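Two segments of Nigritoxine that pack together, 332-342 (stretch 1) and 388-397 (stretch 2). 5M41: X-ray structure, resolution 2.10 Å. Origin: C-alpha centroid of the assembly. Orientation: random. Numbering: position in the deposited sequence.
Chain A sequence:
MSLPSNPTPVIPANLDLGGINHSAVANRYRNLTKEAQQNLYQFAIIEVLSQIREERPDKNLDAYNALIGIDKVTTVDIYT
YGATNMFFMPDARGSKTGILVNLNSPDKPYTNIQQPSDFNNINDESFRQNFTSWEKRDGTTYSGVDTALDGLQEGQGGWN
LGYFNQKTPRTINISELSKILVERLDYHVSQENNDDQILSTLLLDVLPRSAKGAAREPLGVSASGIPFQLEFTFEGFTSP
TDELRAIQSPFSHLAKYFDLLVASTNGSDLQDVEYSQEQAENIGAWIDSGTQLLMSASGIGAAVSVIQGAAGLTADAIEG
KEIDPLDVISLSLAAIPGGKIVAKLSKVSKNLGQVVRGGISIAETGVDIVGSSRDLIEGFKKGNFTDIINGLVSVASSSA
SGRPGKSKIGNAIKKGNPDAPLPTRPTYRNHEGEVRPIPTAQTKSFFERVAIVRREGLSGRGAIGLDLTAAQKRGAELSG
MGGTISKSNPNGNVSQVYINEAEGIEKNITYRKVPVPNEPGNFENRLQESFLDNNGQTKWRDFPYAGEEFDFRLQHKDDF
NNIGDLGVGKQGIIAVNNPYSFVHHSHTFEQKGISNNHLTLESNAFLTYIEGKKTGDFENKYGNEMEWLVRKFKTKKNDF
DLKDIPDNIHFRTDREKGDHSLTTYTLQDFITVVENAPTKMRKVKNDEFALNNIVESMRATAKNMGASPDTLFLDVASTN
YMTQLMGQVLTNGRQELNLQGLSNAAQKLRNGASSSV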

# COMPACT_ATOMS: atom_id res chain seq x y z
N SER A 332 4.49 3.37 4.85
CA SER A 332 3.44 3.39 3.83
C SER A 332 3.82 4.33 2.72
O SER A 332 4.19 5.46 2.98
N LEU A 333 3.72 3.86 1.48
CA LEU A 333 3.86 4.72 0.33
C LEU A 333 2.52 4.64 -0.35
O LEU A 333 2.16 3.62 -0.95
N ALA A 334 1.75 5.72 -0.20
CA ALA A 334 0.36 5.74 -0.63
C ALA A 334 0.19 6.76 -1.71
O ALA A 334 0.55 7.92 -1.53
N ALA A 335 -0.37 6.34 -2.84
CA ALA A 335 -0.75 7.26 -3.89
C ALA A 335 -1.80 8.23 -3.36
O ALA A 335 -2.58 7.92 -2.44
N ILE A 336 -1.79 9.43 -3.94
CA ILE A 336 -2.67 10.52 -3.55
C ILE A 336 -3.26 11.12 -4.84
O ILE A 336 -2.53 11.30 -5.81
N PRO A 337 -4.57 11.43 -4.87
CA PRO A 337 -5.17 12.00 -6.09
C PRO A 337 -4.35 13.15 -6.66
O PRO A 337 -3.91 14.04 -5.92
N GLY A 338 -4.09 13.10 -7.96
CA GLY A 338 -3.35 14.15 -8.62
C GLY A 338 -1.92 13.76 -8.93
O GLY A 338 -1.09 14.63 -9.14
N GLY A 339 -1.63 12.47 -8.93
CA GLY A 339 -0.29 12.00 -9.23
C GLY A 339 0.73 12.25 -8.14
O GLY A 339 1.91 12.42 -8.43
N LYS A 340 0.28 12.28 -6.89
CA LYS A 340 1.19 12.42 -5.76
C LYS A 340 1.33 11.10 -4.99
O LYS A 340 0.55 10.15 -5.23
N ILE A 341 2.33 11.04 -4.11
CA ILE A 341 2.54 9.92 -3.19
C ILE A 341 2.88 10.49 -1.83
O ILE A 341 3.69 11.41 -1.72
N VAL A 342 2.26 9.97 -0.78
CA VAL A 342 2.63 10.33 0.58
C VAL A 342 3.43 9.18 1.21
O VAL A 342 3.06 8.01 1.06
N ILE A 388 10.33 -2.13 -6.04
CA ILE A 388 8.99 -1.90 -5.51
C ILE A 388 8.58 -0.45 -5.65
O ILE A 388 7.49 -0.15 -6.14
N ILE A 389 9.48 0.45 -5.25
CA ILE A 389 9.14 1.87 -5.28
C ILE A 389 9.10 2.42 -6.72
O ILE A 389 8.21 3.22 -7.03
N ASN A 390 10.01 1.97 -7.59
CA ASN A 390 9.91 2.28 -9.03
C ASN A 390 8.56 1.84 -9.61
O ASN A 390 7.88 2.61 -10.27
N GLY A 391 8.17 0.60 -9.34
CA GLY A 391 6.89 0.09 -9.83
C GLY A 391 5.72 0.96 -9.37
O GLY A 391 4.89 1.37 -10.17
N LEU A 392 5.66 1.24 -8.07
CA LEU A 392 4.57 2.03 -7.53
C LEU A 392 4.52 3.44 -8.13
O LEU A 392 3.45 3.93 -8.51
N VAL A 393 5.67 4.10 -8.17
CA VAL A 393 5.75 5.45 -8.70
C VAL A 393 5.28 5.46 -10.17
O VAL A 393 4.50 6.33 -10.56
N SER A 394 5.69 4.48 -10.96
CA SER A 394 5.27 4.46 -12.36
C SER A 394 3.75 4.38 -12.53
O SER A 394 3.21 4.90 -13.51
N VAL A 395 3.05 3.71 -11.61
CA VAL A 395 1.59 3.65 -11.73
C VAL A 395 0.86 4.75 -10.94
O VAL A 395 -0.28 5.09 -11.26
N ALA A 396 1.51 5.33 -9.92
CA ALA A 396 0.92 6.49 -9.23
C ALA A 396 1.14 7.78 -10.03
O ALA A 396 0.41 8.76 -9.87
N SER A 397 2.16 7.74 -10.88
CA SER A 397 2.66 8.84 -11.69
C SER A 397 1.67 9.93 -12.09
O SER A 397 1.93 11.13 -11.93

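Stretch 1 is a β-hairpin and stretch 2 the end of a helix laid against one face of it. The hairpin is fixed by backbone pairs such as A334 N to V342 O (2.9 Å) and I336 N to K340 O (2.8 Å); the helix runs nearly along strand 332-336, at 12° with the axes 9.3 Å apart.

Apolar packing makes most of the contact. Strand alternation sends the CA-to-CB bonds of L333, A335 and I341 toward the helix, while those of A334, I336 and K340 point away. L333 (m, t) places CD1 3.5 Å from CG1 of I389, an m, t residue whose CA-to-CB bond points sideways, and its CB lies 3.7 Å from CD2 of L392. L392 (t, p) points toward the hairpin, and its CD2 also approaches the backbone O of L333 at 3.3 Å. I341 (m, t) extends its CD1 to 3.7 Å from CG2 of V393 (t) and 4.3 Å from CG of L392, with its CG1 3.8 Å from CB of A396. Two small residues meet where A335 CB lies 3.9 Å from A396 CB, so A396 touches side chains from both strands.

Around the turn the contact passes to backbone. G339 and S397 have CA atoms 5.0 Å apart, and G339 CA makes CA-H...O contacts with A396 O (3.4 Å, 155° at H) and S397 O (3.6 Å, 121°). The first is the straighter. An ideal CB on G339 would fall 2.7 Å from S397 O, a clash, and its phi of 73° independently favours glycine.

No direct hydrogen bond crosses the interface. Water 1 lies between the stretches instead, its O 2.9 Å from I336 O and 2.9 Å from A396 O; each carbonyl can only accept from it, but with further acceptors in reach elsewhere in the structure the water has too few protons to serve them all at once. On the helix, S394 (p) turns its OG back to G391 O, donating at 2.8 Å, and takes no part in the packing.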

# COMPACT_ATOMS: atom_id res chain seq x y z
CB SER A 332 2.10 3.87 4.42
OG SER A 332 1.54 2.90 5.29
CB LEU A 333 5.00 4.24 -0.55
CG LEU A 333 6.38 4.22 0.14
CD1 LEU A 333 7.37 3.42 -0.68
CD2 LEU A 333 6.89 5.64 0.37
CB ALA A 334 -0.55 6.08 0.54
CB ALA A 335 -1.29 6.51 -5.08
CB ILE A 336 -1.88 11.59 -2.73
CG1 ILE A 336 -1.48 11.06 -1.33
CG2 ILE A 336 -2.63 12.91 -2.62
CD1 ILE A 336 -2.64 10.66 -0.42
CB PRO A 337 -6.54 12.50 -5.62
CG PRO A 337 -6.85 11.72 -4.39
CD PRO A 337 -5.54 11.35 -3.76
CB LYS A 340 0.72 13.53 -4.82
CG LYS A 340 0.86 14.93 -5.41
CD LYS A 340 0.06 15.95 -4.61
CE LYS A 340 0.10 17.34 -5.27
NZ LYS A 340 1.48 17.89 -5.35
CB ILE A 341 3.70 8.99 -3.62
CG1 ILE A 341 3.28 8.15 -4.81
CG2 ILE A 341 4.05 8.01 -2.50
CD1 ILE A 341 4.36 7.19 -5.29
CB VAL A 342 1.40 10.75 1.43
CG1 VAL A 342 0.45 9.59 1.67
CG2 VAL A 342 1.83 11.39 2.75
CB ILE A 388 8.88 -2.37 -4.04
CG1 ILE A 388 8.84 -3.90 -4.01
CG2 ILE A 388 7.66 -1.74 -3.36
CD1 ILE A 388 9.22 -4.52 -2.68
CB ILE A 389 10.02 2.68 -4.31
CG1 ILE A 389 9.77 2.16 -2.87
CG2 ILE A 389 9.74 4.18 -4.46
CD1 ILE A 389 10.80 2.58 -1.82
CB ASN A 390 11.05 1.64 -9.85
CG ASN A 390 12.40 2.31 -9.62
OD1 ASN A 390 12.51 3.33 -8.94
ND2 ASN A 390 13.44 1.73 -10.19
CB LEU A 392 4.63 2.10 -5.99
CG LEU A 392 3.58 3.00 -5.32
CD1 LEU A 392 2.15 2.59 -5.67
CD2 LEU A 392 3.78 3.05 -3.81
CB VAL A 393 7.17 6.05 -8.58
CG1 VAL A 393 7.31 7.26 -9.50
CG2 VAL A 393 7.46 6.46 -7.16
CB SER A 394 5.94 3.34 -13.15
OG SER A 394 5.42 2.07 -12.80
CB VAL A 395 1.00 2.24 -11.44
CG1 VAL A 395 1.51 1.21 -12.45
CG2 VAL A 395 1.30 1.81 -10.01
CB ALA A 396 1.50 6.65 -7.84
CB SER A 397 3.29 8.26 -12.95
OG SER A 397 3.52 9.30 -13.85
O HOH W 1 -1.28 9.34 -7.61